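Local coordinates for protein chaperone CupB2 (Pseudomonas aeruginosa, PDB 3Q48) that probably acts as a periplasmic chaperone that assists the folding and assembly of fimbrial subunits, at residues Leu59-Ile64 / Val82-Arg88; Trp63-Gln69 / Arg137-Leu142. Residues are numbered along the deposited sequence.

Interaction 1. Residues Leu59-Ile64 / Val82-Arg88; sequences LAQAWI and VTPAVTR
Two antiparallel strands pair over 59-61 and 86-88, their short axes 4.3 Å apart at 156°, before the second strand turns aside. A60 faces T87 as a hydrogen-bonded pair: A60 N donates to T87 O (2.5 Å) and T87 N to A60 O (2.7 Å). L59-R88 and Q61-V86 are the flanking non-hydrogen-bonded pairs. A60 is buried, its CB 4.0 Å from T87 CG2; so small a residue suits the closely packed face it shares with T87. L59 (chi1 m, chi2 t) is on the opposite face with Q61, V86 and R88; its CD2 packs 4.1 Å from R88 CA. A last bond, A62 N to A85 O (2.8 Å), closes the pairing where A85 takes helical backbone angles. The cis peptide before P84 coincides with the break. V82 (chi1 t), extended again, points toward 59-64: its CG1 is 3.8 Å from A62 CB and its CG2 3.2 Å from I64 CD1, a compact branched shape filling the gap. Pairing with 58-65 stops at A85, while T83 bonds through its backbone to R98 of strand 93-101, consistent with the interrupted strand of the immunoglobulin-like N-terminal domain of PapD-type chaperones.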
# COMPACT_ATOMS: atom_id res chain seq x y z
N LEU A 59 23.83 5.52 2.24
CA LEU A 59 23.53 4.64 1.12
C LEU A 59 22.11 4.13 1.24
O LEU A 59 21.66 3.70 2.30
CB LEU A 59 24.50 3.45 1.00
CG LEU A 59 25.99 3.67 0.75
CD1 LEU A 59 26.81 2.35 0.75
CD2 LEU A 59 26.24 4.45 -0.51
N ALA A 60 21.40 4.18 0.12
CA ALA A 60 20.05 3.67 0.08
C ALA A 60 20.01 2.46 -0.84
O ALA A 60 20.32 2.57 -2.01
CB ALA A 60 19.10 4.75 -0.42
N GLN A 61 19.60 1.32 -0.29
CA GLN A 61 19.37 0.10 -1.08
C GLN A 61 17.87 -0.11 -1.24
O GLN A 61 17.11 0.00 -0.27
CB GLN A 61 19.99 -1.11 -0.39
CG GLN A 61 20.08 -2.39 -1.22
CD GLN A 61 20.77 -3.50 -0.42
OE1 GLN A 61 21.75 -3.24 0.29
NE2 GLN A 61 20.26 -4.72 -0.50
N ALA A 62 17.47 -0.45 -2.45
CA ALA A 62 16.10 -0.51 -2.86
C ALA A 62 15.92 -1.82 -3.61
O ALA A 62 16.81 -2.21 -4.35
CB ALA A 62 15.80 0.66 -3.76
N TRP A 63 14.79 -2.49 -3.41
CA TRP A 63 14.46 -3.78 -4.04
C TRP A 63 12.99 -4.04 -3.83
O TRP A 63 12.40 -3.56 -2.84
CB TRP A 63 15.33 -4.96 -3.48
CG TRP A 63 14.96 -5.51 -2.14
CD1 TRP A 63 14.17 -6.59 -1.90
CD2 TRP A 63 15.37 -5.03 -0.86
NE1 TRP A 63 14.06 -6.83 -0.55
CE2 TRP A 63 14.78 -5.88 0.12
CE3 TRP A 63 16.17 -3.96 -0.43
CZ2 TRP A 63 14.94 -5.69 1.48
CZ3 TRP A 63 16.35 -3.76 0.94
CH2 TRP A 63 15.74 -4.63 1.88
N ILE A 64 12.41 -4.85 -4.72
CA ILE A 64 11.01 -5.22 -4.69
C ILE A 64 10.79 -6.68 -4.38
O ILE A 64 11.47 -7.56 -4.94
CB ILE A 64 10.33 -4.82 -6.02
CG1 ILE A 64 10.20 -3.28 -6.08
CG2 ILE A 64 8.96 -5.42 -6.13
CD1 ILE A 64 10.40 -2.78 -7.37
N VAL A 82 14.66 -2.17 -9.75
CA VAL A 82 14.85 -0.82 -9.24
C VAL A 82 16.26 -0.40 -9.53
O VAL A 82 17.22 -1.03 -9.10
CB VAL A 82 14.58 -0.69 -7.73
CG1 VAL A 82 14.44 0.82 -7.34
CG2 VAL A 82 13.32 -1.39 -7.38
N THR A 83 16.37 0.70 -10.27
CA THR A 83 17.63 1.27 -10.69
C THR A 83 17.72 2.65 -10.07
O THR A 83 16.75 3.39 -10.14
CB THR A 83 17.60 1.40 -12.23
OG1 THR A 83 17.19 0.15 -12.77
CG2 THR A 83 18.96 1.78 -12.82
N PRO A 84 18.86 2.98 -9.45
CA PRO A 84 19.94 2.03 -9.14
C PRO A 84 19.62 1.28 -7.82
O PRO A 84 18.87 1.80 -6.98
CB PRO A 84 21.18 2.93 -9.00
CG PRO A 84 20.66 4.29 -8.68
CD PRO A 84 19.25 4.39 -9.18
N ALA A 85 20.15 0.07 -7.66
CA ALA A 85 19.74 -0.77 -6.52
C ALA A 85 20.31 -0.24 -5.20
O ALA A 85 19.75 -0.49 -4.15
CB ALA A 85 20.15 -2.24 -6.74
N VAL A 86 21.42 0.49 -5.29
CA VAL A 86 22.10 1.08 -4.16
C VAL A 86 22.46 2.50 -4.59
O VAL A 86 23.02 2.74 -5.68
CB VAL A 86 23.41 0.29 -3.81
CG1 VAL A 86 23.95 0.73 -2.43
CG2 VAL A 86 23.20 -1.24 -3.81
N THR A 87 22.15 3.46 -3.73
CA THR A 87 22.43 4.84 -4.07
C THR A 87 22.89 5.72 -2.87
O THR A 87 22.49 5.55 -1.72
CB THR A 87 21.32 5.44 -4.97
OG1 THR A 87 21.67 6.76 -5.36
CG2 THR A 87 20.01 5.48 -4.28
N ARG A 88 23.86 6.57 -3.13
CA ARG A 88 24.25 7.59 -2.20
C ARG A 88 23.21 8.71 -2.25
O ARG A 88 22.73 9.10 -3.33
CB ARG A 88 25.58 8.16 -2.66
CG ARG A 88 26.34 8.87 -1.58
CD ARG A 88 27.42 9.73 -2.20
NE ARG A 88 28.44 9.98 -1.18
CZ ARG A 88 28.63 11.16 -0.61
NH1 ARG A 88 27.89 12.21 -0.99
NH2 ARG A 88 29.56 11.28 0.33

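Interaction 2. Residues Trp63-Gln69 / Arg137-Leu142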
# COMPACT_ATOMS: atom_id res chain seq x y z
N TRP A 63 14.79 -2.49 -3.41
CA TRP A 63 14.46 -3.78 -4.04
C TRP A 63 12.99 -4.04 -3.83
O TRP A 63 12.40 -3.56 -2.84
CB TRP A 63 15.33 -4.96 -3.48
CG TRP A 63 14.96 -5.51 -2.14
CD1 TRP A 63 14.17 -6.59 -1.90
CD2 TRP A 63 15.37 -5.03 -0.86
NE1 TRP A 63 14.06 -6.83 -0.55
CE2 TRP A 63 14.78 -5.88 0.12
CE3 TRP A 63 16.17 -3.96 -0.43
CZ2 TRP A 63 14.94 -5.69 1.48
CZ3 TRP A 63 16.35 -3.76 0.94
CH2 TRP A 63 15.74 -4.63 1.88
N ILE A 64 12.41 -4.85 -4.72
CA ILE A 64 11.01 -5.22 -4.69
C ILE A 64 10.79 -6.68 -4.38
O ILE A 64 11.47 -7.56 -4.94
CB ILE A 64 10.33 -4.82 -6.02
CG1 ILE A 64 10.20 -3.28 -6.08
CG2 ILE A 64 8.96 -5.42 -6.13
CD1 ILE A 64 10.40 -2.78 -7.37
N ASP A 65 9.85 -6.96 -3.49
CA ASP A 65 9.43 -8.32 -3.29
C ASP A 65 7.91 -8.50 -3.49
O ASP A 65 7.23 -7.54 -3.78
CB ASP A 65 9.99 -8.88 -1.97
CG ASP A 65 9.30 -8.34 -0.75
OD1 ASP A 65 8.08 -8.58 -0.58
OD2 ASP A 65 9.99 -7.72 0.08
N ASP A 66 7.41 -9.73 -3.40
CA ASP A 66 6.00 -10.00 -3.71
C ASP A 66 5.25 -10.37 -2.46
O ASP A 66 4.17 -10.92 -2.56
CB ASP A 66 5.86 -11.14 -4.73
CG ASP A 66 6.42 -12.48 -4.18
OD1 ASP A 66 6.90 -12.53 -3.02
OD2 ASP A 66 6.40 -13.49 -4.93
N GLY A 67 5.85 -10.09 -1.31
CA GLY A 67 5.26 -10.28 0.04
C GLY A 67 6.10 -11.19 0.95
O GLY A 67 6.02 -11.11 2.18
N ARG A 68 6.87 -12.09 0.33
CA ARG A 68 7.86 -12.90 1.03
C ARG A 68 9.11 -12.06 1.36
O ARG A 68 9.79 -11.57 0.45
CB ARG A 68 8.28 -14.07 0.13
CG ARG A 68 7.15 -14.83 -0.43
CD ARG A 68 7.59 -16.25 -0.78
NE ARG A 68 7.84 -16.46 -2.21
CZ ARG A 68 8.38 -17.58 -2.72
NH1 ARG A 68 8.74 -18.59 -1.92
NH2 ARG A 68 8.58 -17.70 -4.03
N GLN A 69 9.40 -11.89 2.66
CA GLN A 69 10.54 -11.08 3.13
C GLN A 69 11.61 -11.96 3.71
O GLN A 69 12.57 -11.49 4.32
CB GLN A 69 10.13 -10.18 4.27
CG GLN A 69 8.85 -9.45 4.06
CD GLN A 69 8.70 -8.43 5.12
OE1 GLN A 69 9.70 -7.83 5.53
NE2 GLN A 69 7.48 -8.24 5.62
N ARG A 137 14.97 0.30 7.94
CA ARG A 137 14.36 -0.31 6.76
C ARG A 137 12.93 0.06 6.56
O ARG A 137 12.13 -0.18 7.46
CB ARG A 137 14.40 -1.82 6.85
CG ARG A 137 13.82 -2.49 5.62
CD ARG A 137 12.79 -3.51 6.02
NE ARG A 137 12.43 -4.34 4.88
CZ ARG A 137 12.64 -5.65 4.83
NH1 ARG A 137 13.21 -6.27 5.84
NH2 ARG A 137 12.28 -6.36 3.76
N SER A 138 12.58 0.59 5.38
CA SER A 138 11.20 0.97 5.04
C SER A 138 10.54 0.08 4.00
O SER A 138 11.21 -0.46 3.12
CB SER A 138 11.17 2.39 4.54
OG SER A 138 10.87 3.21 5.62
N ARG A 139 9.22 -0.02 4.09
CA ARG A 139 8.45 -0.96 3.28
C ARG A 139 7.15 -0.36 2.76
O ARG A 139 6.24 -0.17 3.55
CB ARG A 139 8.17 -2.17 4.15
CG ARG A 139 7.86 -3.41 3.34
CD ARG A 139 7.92 -4.65 4.17
NE ARG A 139 7.12 -5.65 3.49
CZ ARG A 139 7.60 -6.48 2.56
NH1 ARG A 139 8.89 -6.45 2.20
NH2 ARG A 139 6.78 -7.37 2.02
N PHE A 140 7.08 -0.08 1.44
CA PHE A 140 5.91 0.58 0.72
C PHE A 140 5.09 -0.33 -0.23
O PHE A 140 5.64 -1.16 -0.95
CB PHE A 140 6.40 1.81 -0.10
CG PHE A 140 7.28 2.71 0.70
CD1 PHE A 140 6.72 3.72 1.48
CD2 PHE A 140 8.67 2.46 0.77
CE1 PHE A 140 7.55 4.53 2.31
CE2 PHE A 140 9.48 3.24 1.57
CZ PHE A 140 8.94 4.29 2.34
N LYS A 141 3.78 -0.15 -0.26
CA LYS A 141 2.96 -0.94 -1.12
C LYS A 141 3.21 -0.49 -2.54
O LYS A 141 3.26 0.73 -2.81
CB LYS A 141 1.49 -0.75 -0.78
CG LYS A 141 1.13 -1.42 0.48
CD LYS A 141 -0.26 -0.97 0.96
CE LYS A 141 -0.37 -1.41 2.45
NZ LYS A 141 -1.61 -0.94 3.13
N LEU A 142 3.33 -1.47 -3.44
CA LEU A 142 3.32 -1.18 -4.88
C LEU A 142 2.09 -1.83 -5.54
O LEU A 142 1.88 -3.04 -5.47
CB LEU A 142 4.63 -1.64 -5.53
CG LEU A 142 5.12 -1.07 -6.88
CD1 LEU A 142 6.53 -1.54 -7.15
CD2 LEU A 142 4.29 -1.50 -8.05
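The polar chemistry centres on a two-pronged salt bridge. R139, its chi1 to chi3 all t, stretches from strand 136-145 so that NH1 meets D65 OD2 at 2.7 Å and NH2 meets D65 OD1 at 3.1 Å, the carboxylate lying near the guanidinium plane. D65 OD1 also accepts from G67 N (2.8 Å), forming an Asx turn; at phi 123°, psi -26° a CB on G67 would jam against the preceding carbonyl O, which calls for glycine. N117, on the intervening strand, joins the network through its amide, hydrogen-bonding to D65, R137 and R139.

Over the guanidinium faces there is packing without hydrogen bonds. R137 NH2 has W63 CZ2 at 3.6 Å on one face and Q69 OE1 at 3.5 Å on the other; Q69 NE2 lies over R139, 3.4 Å from NE.

Apolar contact is confined to I64 CD1 and L142 CD1, 4.1 Å apart. The bidentate R139-D65 bridge thus ties the turn after strand 58-65 across a strand, with R137 close by, bonded to N117.

How the interactions relate
Strand 58-65 serves both contacts. Interaction 1 is its direct pairing with neighbouring strand 80-89, whereas interaction 2 reaches past strand 112-121 to 136-145; their centres lie 13 Å apart. W63 and I64 are the shared residues: the CD1 end of I64 meets both V82 CG2 (3.2 Å) and L142 CD1 (4.1 Å), linking the contacts through the hydrophobic core, while W63 counts for little in interaction 1 and mainly meets R137. Interaction 2 is nearer the chain's centre, about 10 Å against 19 Å between centres. In related chaperones the strand equivalent to 136-145 completes the fold of a bound pilus subunit, so interaction 2 is the one touching that probable subunit-binding strand.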